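Local coordinates for putative adenylate cyclase (Vibrio parahaemolyticus, PDB 2ACA), which probably acts as a class IV-type adenylate cyclase or related CYTH enzyme, working on a triphosphate substrate inside a beta tunnel, though its activity remains unproven, at residues Gln42-Phe47 with Cys110-Arg115; Asn27-Ile32 with Gln161-Ser166; Gln8-Val13 with Arg84-Asn89. One frame throughout, in Å; residues are numbered along the deposited sequence.

Contact 1 (Gln42-Phe47 with Cys110-Arg115). With PO4 (phosphate ion), chain D.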
loop_
_atom_site.group_PDB
_atom_site.type_symbol
_atom_site.label_atom_id
_atom_site.label_comp_id
_atom_site.label_asym_id
_atom_site.label_seq_id
_atom_site.Cartn_x
_atom_site.Cartn_y
_atom_site.Cartn_z
ATOM N N GLN A 42 -10.263 8.999 -15.527
ATOM C CA GLN A 42 -10.057 10.184 -14.718
ATOM C C GLN A 42 -8.988 9.804 -13.695
ATOM O O GLN A 42 -9.101 8.771 -13.026
ATOM C CB GLN A 42 -11.334 10.586 -13.984
ATOM C CG GLN A 42 -11.187 11.894 -13.220
ATOM C CD GLN A 42 -12.339 12.162 -12.272
ATOM O OE1 GLN A 42 -12.557 11.420 -11.311
ATOM N NE2 GLN A 42 -13.082 13.231 -12.536
ATOM N N GLU A 43 -7.935 10.607 -13.590
ATOM C CA GLU A 43 -6.908 10.312 -12.609
ATOM C C GLU A 43 -6.914 11.363 -11.521
ATOM O O GLU A 43 -6.832 12.553 -11.800
ATOM C CB GLU A 43 -5.507 10.259 -13.224
ATOM C CG GLU A 43 -4.433 9.978 -12.158
ATOM C CD GLU A 43 -3.016 9.981 -12.695
ATOM O OE1 GLU A 43 -2.685 9.111 -13.527
ATOM O OE2 GLU A 43 -2.226 10.855 -12.281
ATOM N N SER A 44 -7.026 10.907 -10.280
ATOM C CA SER A 44 -7.013 11.796 -9.124
ATOM C C SER A 44 -5.709 11.558 -8.382
ATOM O O SER A 44 -5.276 10.415 -8.221
ATOM C CB SER A 44 -8.181 11.483 -8.192
ATOM O OG SER A 44 -9.417 11.615 -8.864
ATOM N N ASP A 45 -5.070 12.636 -7.963
ATOM C CA ASP A 45 -3.833 12.532 -7.211
ATOM C C ASP A 45 -3.940 13.328 -5.916
ATOM O O ASP A 45 -4.477 14.441 -5.885
ATOM C CB ASP A 45 -2.639 13.030 -8.036
ATOM C CG ASP A 45 -2.337 12.129 -9.226
ATOM O OD1 ASP A 45 -2.987 12.291 -10.279
ATOM O OD2 ASP A 45 -1.461 11.245 -9.102
ATOM N N TRP A 46 -3.446 12.726 -4.845
ATOM C CA TRP A 46 -3.442 13.344 -3.531
ATOM C C TRP A 46 -1.994 13.384 -3.083
ATOM O O TRP A 46 -1.392 12.331 -2.864
ATOM C CB TRP A 46 -4.244 12.495 -2.546
ATOM C CG TRP A 46 -5.713 12.520 -2.754
ATOM C CD1 TRP A 46 -6.604 13.370 -2.165
ATOM C CD2 TRP A 46 -6.485 11.627 -3.568
ATOM N NE1 TRP A 46 -7.887 13.056 -2.555
ATOM C CE2 TRP A 46 -7.843 11.994 -3.418
ATOM C CE3 TRP A 46 -6.163 10.551 -4.407
ATOM C CZ2 TRP A 46 -8.879 11.323 -4.075
ATOM C CZ3 TRP A 46 -7.191 9.883 -5.059
ATOM C CH2 TRP A 46 -8.538 10.274 -4.889
ATOM N N PHE A 47 -1.425 14.581 -2.968
ATOM C CA PHE A 47 -0.040 14.718 -2.526
ATOM C C PHE A 47 -0.007 14.915 -1.012
ATOM O O PHE A 47 -0.795 15.690 -0.466
ATOM C CB PHE A 47 0.638 15.907 -3.210
ATOM C CG PHE A 47 0.740 15.772 -4.699
ATOM C CD1 PHE A 47 -0.407 15.740 -5.490
ATOM C CD2 PHE A 47 1.986 15.649 -5.313
ATOM C CE1 PHE A 47 -0.313 15.585 -6.877
ATOM C CE2 PHE A 47 2.094 15.495 -6.693
ATOM C CZ PHE A 47 0.941 15.462 -7.476
ATOM N N CYS A 110 -4.352 18.227 -4.061
ATOM C CA CYS A 110 -5.147 17.201 -4.714
ATOM C C CYS A 110 -5.378 17.659 -6.144
ATOM O O CYS A 110 -5.356 18.854 -6.422
ATOM C CB CYS A 110 -6.478 16.987 -3.985
ATOM S SG CYS A 110 -7.364 18.483 -3.537
ATOM N N SER A 111 -5.590 16.715 -7.055
ATOM C CA SER A 111 -5.794 17.071 -8.450
ATOM C C SER A 111 -6.523 16.005 -9.236
ATOM O O SER A 111 -6.534 14.830 -8.856
ATOM C CB SER A 111 -4.445 17.338 -9.114
ATOM O OG SER A 111 -3.637 16.172 -9.069
ATOM N N LYS A 112 -7.128 16.437 -10.341
ATOM C CA LYS A 112 -7.859 15.560 -11.249
ATOM C C LYS A 112 -7.407 15.859 -12.675
ATOM O O LYS A 112 -7.019 16.983 -12.988
ATOM C CB LYS A 112 -9.369 15.796 -11.150
ATOM C CG LYS A 112 -9.997 15.405 -9.826
ATOM C CD LYS A 112 -11.513 15.324 -9.959
ATOM C CE LYS A 112 -12.186 15.011 -8.626
ATOM N NZ LYS A 112 -12.055 16.128 -7.641
ATOM N N LYS A 113 -7.466 14.858 -13.543
ATOM C CA LYS A 113 -7.060 15.043 -14.929
ATOM C C LYS A 113 -7.563 13.819 -15.671
ATOM O O LYS A 113 -7.820 12.782 -15.055
ATOM C CB LYS A 113 -5.530 15.124 -15.043
ATOM C CG LYS A 113 -4.853 13.760 -15.024
ATOM C CD LYS A 113 -3.509 13.737 -14.299
ATOM C CE LYS A 113 -2.395 14.377 -15.094
ATOM N NZ LYS A 113 -2.487 15.849 -15.032
ATOM N N ILE A 114 -7.728 13.949 -16.985
ATOM C CA ILE A 114 -8.180 12.840 -17.807
ATOM C C ILE A 114 -6.901 12.279 -18.408
ATOM O O ILE A 114 -6.091 13.025 -18.960
ATOM C CB ILE A 114 -9.146 13.326 -18.917
ATOM C CG1 ILE A 114 -10.337 14.047 -18.281
ATOM C CG2 ILE A 114 -9.647 12.148 -19.736
ATOM C CD1 ILE A 114 -11.156 13.187 -17.312
ATOM N N ARG A 115 -6.705 10.973 -18.295
ATOM C CA ARG A 115 -5.479 10.380 -18.803
ATOM C C ARG A 115 -5.636 9.119 -19.650
ATOM O O ARG A 115 -6.612 8.375 -19.525
ATOM C CB ARG A 115 -4.533 10.107 -17.620
ATOM C CG ARG A 115 -3.417 9.101 -17.891
ATOM C CD ARG A 115 -2.417 9.056 -16.741
ATOM N NE ARG A 115 -1.616 10.270 -16.716
ATOM C CZ ARG A 115 -0.587 10.486 -15.911
ATOM N NH1 ARG A 115 -0.219 9.562 -15.032
ATOM N NH2 ARG A 115 0.101 11.619 -16.015
HETATM P P PO4 D . 3.503 10.366 -13.788
HETATM O O1 PO4 D . 3.020 11.710 -13.377
HETATM O O2 PO4 D . 4.901 10.468 -14.281
HETATM O O3 PO4 D . 2.635 9.838 -14.868
HETATM O O4 PO4 D . 3.457 9.446 -12.624
HETATM O O HOH W 1 -4.675 14.061 -11.190
#
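The carbonyl oxygen of Glu-43 is gripped three ways: a water donates to Glu-43 O from 2.7 Å, the Lys-113 N-H adds a weak bond, and the Lys-112 CA-H points at it. It lies in an antiparallel pairing of strands 35-49 and 106-120, neighbours in the CYTH-type antiparallel beta tunnel. The other half of the Glu-43/Lys-113 pair is much better made: Glu-43 N reaches Lys-113 O at 2.6 Å, almost straight (174°) and nearly along the C=O axis. Asp-45 and Ser-111 form the next hydrogen-bonded pair, with Asp-45 N to Ser-111 O at 2.8 Å. The water also donates to Asp-45 OD1 and accepts from Ser-111 OG, so it ties both strands together.

Glu-43, Asp-45, Ser-111 and Lys-113 share one face of the sheet; Gln-42, Ser-44, Trp-46, Cys-110, Lys-112 and Ile-114 take the other. On the first, Glu-43 runs fully extended, CG anti to the backbone N (chi1 179°), alongside Arg-115. Glu-43 OE2 and Asp-45 OD1 are 2.6 Å apart, so one acid probably carries a proton. Arg-65 makes salt bridges with Glu-43 OE2 and with the other aspartate oxygen, Asp-45 OD2, while Arg-115 has a second carboxylate in Asp-128. Weak bonds from Arg-115 to a phosphate, probably from the crystallisation liquor, are consistent with a pocket for phosphate groups. Between Glu-43 OE1 and Arg-115 NH1 the salt bridge measures 2.9 Å, yet carboxylate and guanidinium planes stand 85° apart, with OE2 over the guanidinium face.

Contact 2 (Asn27-Ile32 with Gln161-Ser166)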
loop_
_atom_site.group_PDB
_atom_site.type_symbol
_atom_site.label_atom_id
_atom_site.label_comp_id
_atom_site.label_asym_id
_atom_site.label_seq_id
_atom_site.Cartn_x
_atom_site.Cartn_y
_atom_site.Cartn_z
ATOM N N ASN A 27 -3.888 10.123 -34.244
ATOM C CA ASN A 27 -3.737 9.538 -35.579
ATOM C C ASN A 27 -2.355 8.906 -35.690
ATOM O O ASN A 27 -2.194 7.830 -36.267
ATOM C CB ASN A 27 -3.873 10.607 -36.677
ATOM C CG ASN A 27 -5.254 11.237 -36.724
ATOM O OD1 ASN A 27 -6.271 10.545 -36.671
ATOM N ND2 ASN A 27 -5.295 12.562 -36.844
HETATM N N MSE A 28 -1.361 9.591 -35.130
HETATM C CA MSE A 28 0.014 9.115 -35.162
HETATM C C MSE A 28 0.165 7.755 -34.485
HETATM O O MSE A 28 0.639 6.808 -35.110
HETATM C CB MSE A 28 0.945 10.137 -34.503
HETATM C CG MSE A 28 0.852 11.538 -35.099
HETATM SE SE MSE A 28 1.067 11.602 -37.022
HETATM C CE MSE A 28 -0.760 11.949 -37.535
ATOM N N VAL A 29 -0.236 7.652 -33.216
ATOM C CA VAL A 29 -0.134 6.377 -32.500
ATOM C C VAL A 29 -1.125 5.400 -33.114
ATOM O O VAL A 29 -0.937 4.183 -33.072
ATOM C CB VAL A 29 -0.444 6.525 -30.979
ATOM C CG1 VAL A 29 -1.890 6.952 -30.768
ATOM C CG2 VAL A 29 -0.172 5.204 -30.262
ATOM N N LYS A 30 -2.185 5.955 -33.689
ATOM C CA LYS A 30 -3.219 5.166 -34.341
ATOM C C LYS A 30 -2.562 4.339 -35.441
ATOM O O LYS A 30 -2.972 3.212 -35.717
ATOM C CB LYS A 30 -4.262 6.105 -34.944
ATOM C CG LYS A 30 -5.580 5.461 -35.311
ATOM C CD LYS A 30 -6.594 6.534 -35.673
ATOM C CE LYS A 30 -7.990 5.961 -35.864
ATOM N NZ LYS A 30 -8.973 7.040 -36.159
ATOM N N GLN A 31 -1.532 4.915 -36.055
ATOM C CA GLN A 31 -0.800 4.259 -37.131
ATOM C C GLN A 31 0.447 3.553 -36.606
ATOM O O GLN A 31 1.401 3.321 -37.351
ATOM C CB GLN A 31 -0.407 5.286 -38.199
ATOM C CG GLN A 31 -1.592 6.049 -38.783
ATOM C CD GLN A 31 -1.187 7.056 -39.847
ATOM O OE1 GLN A 31 -0.633 6.690 -40.885
ATOM N NE2 GLN A 31 -1.465 8.331 -39.594
ATOM N N ILE A 32 0.439 3.213 -35.322
ATOM C CA ILE A 32 1.574 2.525 -34.716
ATOM C C ILE A 32 1.116 1.276 -33.966
ATOM O O ILE A 32 0.031 1.249 -33.387
ATOM C CB ILE A 32 2.328 3.444 -33.728
ATOM C CG1 ILE A 32 2.803 4.708 -34.449
ATOM C CG2 ILE A 32 3.525 2.704 -33.135
ATOM C CD1 ILE A 32 3.555 5.675 -33.560
ATOM N N GLN A 161 10.229 11.946 -31.271
ATOM C CA GLN A 161 10.372 12.500 -32.612
ATOM C C GLN A 161 9.376 11.890 -33.587
ATOM O O GLN A 161 8.979 12.530 -34.562
ATOM C CB GLN A 161 11.796 12.288 -33.128
ATOM C CG GLN A 161 12.870 12.995 -32.308
ATOM C CD GLN A 161 14.239 12.970 -32.972
ATOM O OE1 GLN A 161 14.709 11.921 -33.414
ATOM N NE2 GLN A 161 14.890 14.128 -33.036
ATOM N N GLN A 162 8.974 10.650 -33.322
ATOM C CA GLN A 162 8.018 9.964 -34.181
ATOM C C GLN A 162 6.667 10.680 -34.175
ATOM O O GLN A 162 5.935 10.650 -35.169
ATOM C CB GLN A 162 7.847 8.508 -33.733
ATOM C CG GLN A 162 9.106 7.658 -33.898
ATOM C CD GLN A 162 8.871 6.178 -33.624
ATOM O OE1 GLN A 162 7.998 5.555 -34.232
ATOM N NE2 GLN A 162 9.655 5.607 -32.711
ATOM N N PHE A 163 6.340 11.327 -33.058
ATOM C CA PHE A 163 5.076 12.051 -32.948
ATOM C C PHE A 163 5.210 13.492 -33.405
ATOM O O PHE A 163 4.276 14.295 -33.269
ATOM C CB PHE A 163 4.549 12.004 -31.510
ATOM C CG PHE A 163 4.006 10.670 -31.119
ATOM C CD1 PHE A 163 4.862 9.605 -30.867
ATOM C CD2 PHE A 163 2.637 10.456 -31.063
ATOM C CE1 PHE A 163 4.364 8.341 -30.567
ATOM C CE2 PHE A 163 2.122 9.192 -30.764
ATOM C CZ PHE A 163 2.989 8.132 -30.516
ATOM N N HIS A 164 6.378 13.813 -33.953
ATOM C CA HIS A 164 6.644 15.149 -34.458
ATOM C C HIS A 164 6.677 16.168 -33.322
ATOM O O HIS A 164 6.040 17.220 -33.393
ATOM C CB HIS A 164 5.578 15.527 -35.495
ATOM C CG HIS A 164 5.286 14.434 -36.480
ATOM N ND1 HIS A 164 6.234 13.937 -37.348
ATOM C CD2 HIS A 164 4.158 13.719 -36.708
ATOM C CE1 HIS A 164 5.706 12.961 -38.065
ATOM N NE2 HIS A 164 4.447 12.809 -37.696
ATOM N N LEU A 165 7.417 15.838 -32.269
ATOM C CA LEU A 165 7.563 16.714 -31.113
ATOM C C LEU A 165 9.023 17.115 -30.957
ATOM O O LEU A 165 9.895 16.267 -30.755
ATOM C CB LEU A 165 7.074 16.013 -29.840
ATOM C CG LEU A 165 5.605 16.213 -29.450
ATOM C CD1 LEU A 165 4.702 16.000 -30.640
ATOM C CD2 LEU A 165 5.244 15.241 -28.345
ATOM N N SER A 166 9.282 18.415 -31.053
ATOM C CA SER A 166 10.633 18.942 -30.939
ATOM C C SER A 166 10.938 19.423 -29.524
ATOM O O SER A 166 10.033 19.592 -28.705
ATOM C CB SER A 166 10.828 20.093 -31.936
ATOM O OG SER A 166 9.803 21.066 -31.808
#
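Two rings of the 161-166 segment meet the end of helix 22-30, and they are held differently. The imidazole of His-164 has the backbone oxygen of Gln-162 over the centre of one face, 3.6 Å above the plane. At its edge, in the plane, lies the selenium of Met-28, a selenomethionine in this model, with SE 3.7 Å from His-164 NE2. That makes a sulfur-aromatic type contact, the selenium 86° off the ring normal. The Met-28 chain, bent at chi2 and chi3, crosses the histidine at about a right angle; it is poorly ordered, so this contact is loosely defined.

Phe-163 is the apolar centre. Val-29 comes to the edge of its ring, near the ring plane, with Val-29 CB 3.7 Å from Phe-163 CE2. Met-28 CB approaches obliquely, 3.8 Å from Phe-163 CD2, and from the far end of the 27-32 segment Ile-32 reaches in at a similar slant, its CD1 4.0 Å from Phe-163 CZ. The isoleucine makes that reach with CG1 anti to its carbonyl carbon and an extended chi2 of 180°. Beyond the two segments, Phe-25 stacks on the same ring and Phe-139 of strand 134-143 meets it edge-to-face, which sinks the phenylalanine into an aromatic cluster.

The backbone sets these positions. Gln-31 is the first residue to leave helical geometry, and Ile-32 turns back toward Phe-163. His-164 takes a left-handed conformation just past helix 152-162, placing its ring beside Met-28. The arrangement is a hydrophobic junction between the C-terminal ends of two helices, here packed through Phe-163 against a strand of the CYTH beta tunnel.

Contact 3 (Gln8-Val13 with Arg84-Asn89); sequences QGQFEV and RCEATN
Gln-10 O takes the one backbone hydrogen bond of the contact, from Cys-85 N at 2.9 Å. The bond is straight at the hydrogen (165°), but the donor sits above the carbonyl plane. Arg-84 CA adds a CA-H contact to the same Gln-10 oxygen at 3.3 Å, and a single bridge pairs Phe-11 with Arg-84.

Next come the side chains. Gln-10, extended with CG anti to its backbone N, lays OE1 over one face of the Arg-84 guanidinium. Gln-10 OE1 is 3.1 Å from Arg-84 NE, but the angle is too poor for a hydrogen bond. The same amide stacks on the Glu-86 carboxylate, their planes 29° apart. Glu-12 touches Cys-85, with OE2 3.4 Å from SG.

Arg-84 is fixed by Glu-86: NE and NH2 both grip the single atom OE2, NH2 from 2.7 Å. Ser-98 of the second subunit adds weak bonds to both residues. Glu-12 belongs to the ExExK signature of CYTH enzymes, and a phosphate bound near it is consistent with a place in the tunnel's substrate or metal site.

Strands 11-19 and 85-89 are the outermost of the sheet, so this bridge brings its two edges together. Strand 134-143 flanks the first and strand 72-78 the second, while Val-13 leans on helix 152-162.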
loop_
_atom_site.group_PDB
_atom_site.type_symbol
_atom_site.label_atom_id
_atom_site.label_comp_id
_atom_site.label_asym_id
_atom_site.label_seq_id
_atom_site.Cartn_x
_atom_site.Cartn_y
_atom_site.Cartn_z
ATOM N N GLN A 8 12.547 -3.047 -14.768
ATOM C CA GLN A 8 11.439 -2.057 -14.647
ATOM C C GLN A 8 11.120 -1.761 -13.183
ATOM O O GLN A 8 10.430 -2.540 -12.520
ATOM C CB GLN A 8 10.189 -2.585 -15.366
ATOM C CG GLN A 8 10.195 -2.336 -16.877
ATOM C CD GLN A 8 9.204 -3.203 -17.648
ATOM O OE1 GLN A 8 8.016 -3.258 -17.326
ATOM N NE2 GLN A 8 9.696 -3.882 -18.680
ATOM N N GLY A 9 11.627 -0.633 -12.686
ATOM C CA GLY A 9 11.381 -0.258 -11.304
ATOM C C GLY A 9 11.811 1.128 -10.846
ATOM O O GLY A 9 11.444 2.148 -11.436
ATOM N N GLN A 10 12.609 1.139 -9.782
ATOM C CA GLN A 10 13.114 2.347 -9.125
ATOM C C GLN A 10 13.622 3.520 -9.975
ATOM O O GLN A 10 13.674 4.654 -9.492
ATOM C CB GLN A 10 14.201 1.949 -8.111
ATOM C CG GLN A 10 14.682 3.084 -7.208
ATOM C CD GLN A 10 15.685 2.632 -6.163
ATOM O OE1 GLN A 10 16.100 3.413 -5.306
ATOM N NE2 GLN A 10 16.082 1.367 -6.232
ATOM N N PHE A 11 13.978 3.279 -11.231
ATOM C CA PHE A 11 14.499 4.369 -12.053
ATOM C C PHE A 11 13.676 4.600 -13.305
ATOM O O PHE A 11 13.617 3.754 -14.195
ATOM C CB PHE A 11 15.965 4.084 -12.382
ATOM C CG PHE A 11 16.782 3.746 -11.163
ATOM C CD1 PHE A 11 16.813 4.626 -10.082
ATOM C CD2 PHE A 11 17.451 2.528 -11.051
ATOM C CE1 PHE A 11 17.491 4.297 -8.905
ATOM C CE2 PHE A 11 18.126 2.198 -9.879
ATOM C CZ PHE A 11 18.144 3.083 -8.807
ATOM N N GLU A 12 13.059 5.775 -13.362
ATOM C CA GLU A 12 12.178 6.143 -14.458
ATOM C C GLU A 12 12.601 7.409 -15.194
ATOM O O GLU A 12 12.541 8.502 -14.631
ATOM C CB GLU A 12 10.767 6.333 -13.889
ATOM C CG GLU A 12 9.707 6.796 -14.877
ATOM C CD GLU A 12 8.411 7.211 -14.194
ATOM O OE1 GLU A 12 7.382 7.366 -14.887
ATOM O OE2 GLU A 12 8.414 7.394 -12.958
ATOM N N VAL A 13 13.044 7.267 -16.440
ATOM C CA VAL A 13 13.404 8.438 -17.226
ATOM C C VAL A 13 12.108 8.813 -17.930
ATOM O O VAL A 13 11.427 7.953 -18.497
ATOM C CB VAL A 13 14.503 8.138 -18.276
ATOM C CG1 VAL A 13 15.816 7.836 -17.583
ATOM C CG2 VAL A 13 14.100 6.969 -19.141
ATOM N N ARG A 84 14.440 8.907 -9.629
ATOM C CA ARG A 84 13.986 7.851 -8.730
ATOM C C ARG A 84 12.486 7.915 -8.480
ATOM O O ARG A 84 11.943 8.955 -8.097
ATOM C CB ARG A 84 14.737 7.920 -7.390
ATOM C CG ARG A 84 14.398 6.783 -6.418
ATOM C CD ARG A 84 15.103 6.960 -5.075
ATOM N NE ARG A 84 14.730 5.927 -4.110
ATOM C CZ ARG A 84 15.167 5.871 -2.852
ATOM N NH1 ARG A 84 16.003 6.794 -2.388
ATOM N NH2 ARG A 84 14.766 4.889 -2.051
ATOM N N CYS A 85 11.817 6.794 -8.705
ATOM C CA CYS A 85 10.383 6.716 -8.487
ATOM C C CYS A 85 9.997 5.308 -8.058
ATOM O O CYS A 85 10.269 4.329 -8.755
ATOM C CB CYS A 85 9.625 7.093 -9.760
ATOM S SG CYS A 85 7.831 7.008 -9.602
ATOM N N GLU A 86 9.366 5.208 -6.898
ATOM C CA GLU A 86 8.943 3.912 -6.405
ATOM C C GLU A 86 7.437 3.904 -6.194
ATOM O O GLU A 86 6.831 4.927 -5.881
ATOM C CB GLU A 86 9.679 3.575 -5.108
ATOM C CG GLU A 86 11.190 3.588 -5.273
ATOM C CD GLU A 86 11.921 3.041 -4.064
ATOM O OE1 GLU A 86 11.770 1.835 -3.773
ATOM O OE2 GLU A 86 12.645 3.816 -3.408
ATOM N N ALA A 87 6.838 2.742 -6.384
ATOM C CA ALA A 87 5.407 2.615 -6.234
ATOM C C ALA A 87 4.999 1.185 -5.971
ATOM O O ALA A 87 5.793 0.259 -6.084
ATOM C CB ALA A 87 4.723 3.091 -7.495
ATOM N N THR A 88 3.735 1.026 -5.612
ATOM C CA THR A 88 3.157 -0.281 -5.405
ATOM C C THR A 88 1.664 -0.087 -5.496
ATOM O O THR A 88 1.142 0.941 -5.072
ATOM C CB THR A 88 3.492 -0.879 -4.025
ATOM O OG1 THR A 88 2.878 -2.168 -3.915
ATOM C CG2 THR A 88 2.967 0.003 -2.907
ATOM N N ASN A 89 0.977 -1.061 -6.075
ATOM C CA ASN A 89 -0.472 -0.987 -6.169
ATOM C C ASN A 89 -1.040 -1.257 -4.766
ATOM O O ASN A 89 -0.426 -1.976 -3.966
ATOM C CB ASN A 89 -0.984 -2.028 -7.168
ATOM C CG ASN A 89 -0.625 -1.680 -8.608
ATOM O OD1 ASN A 89 -1.361 -0.971 -9.290
ATOM N ND2 ASN A 89 0.522 -2.161 -9.066
#

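In the fold
From the N terminus, residues 8-13 open contact 3, 27-32 open contact 2 and 42-47 open contact 1. Contact 3 closes first, at 84-89, bringing together the two outermost strands of the sheet. Contact 1 closes at 110-115, pairing two strands inside that sheet, and contact 2 closes last, at 161-166, where the ends of two helices meet. Contact 1 is thus nested within the loop of contact 2, while contact 3 crosses both. None of the three touches another: contacts 1 and 3 come nearest, about 8 Å between closest atoms, and contact 2 lies about 25 Å from contact 1, centre to centre.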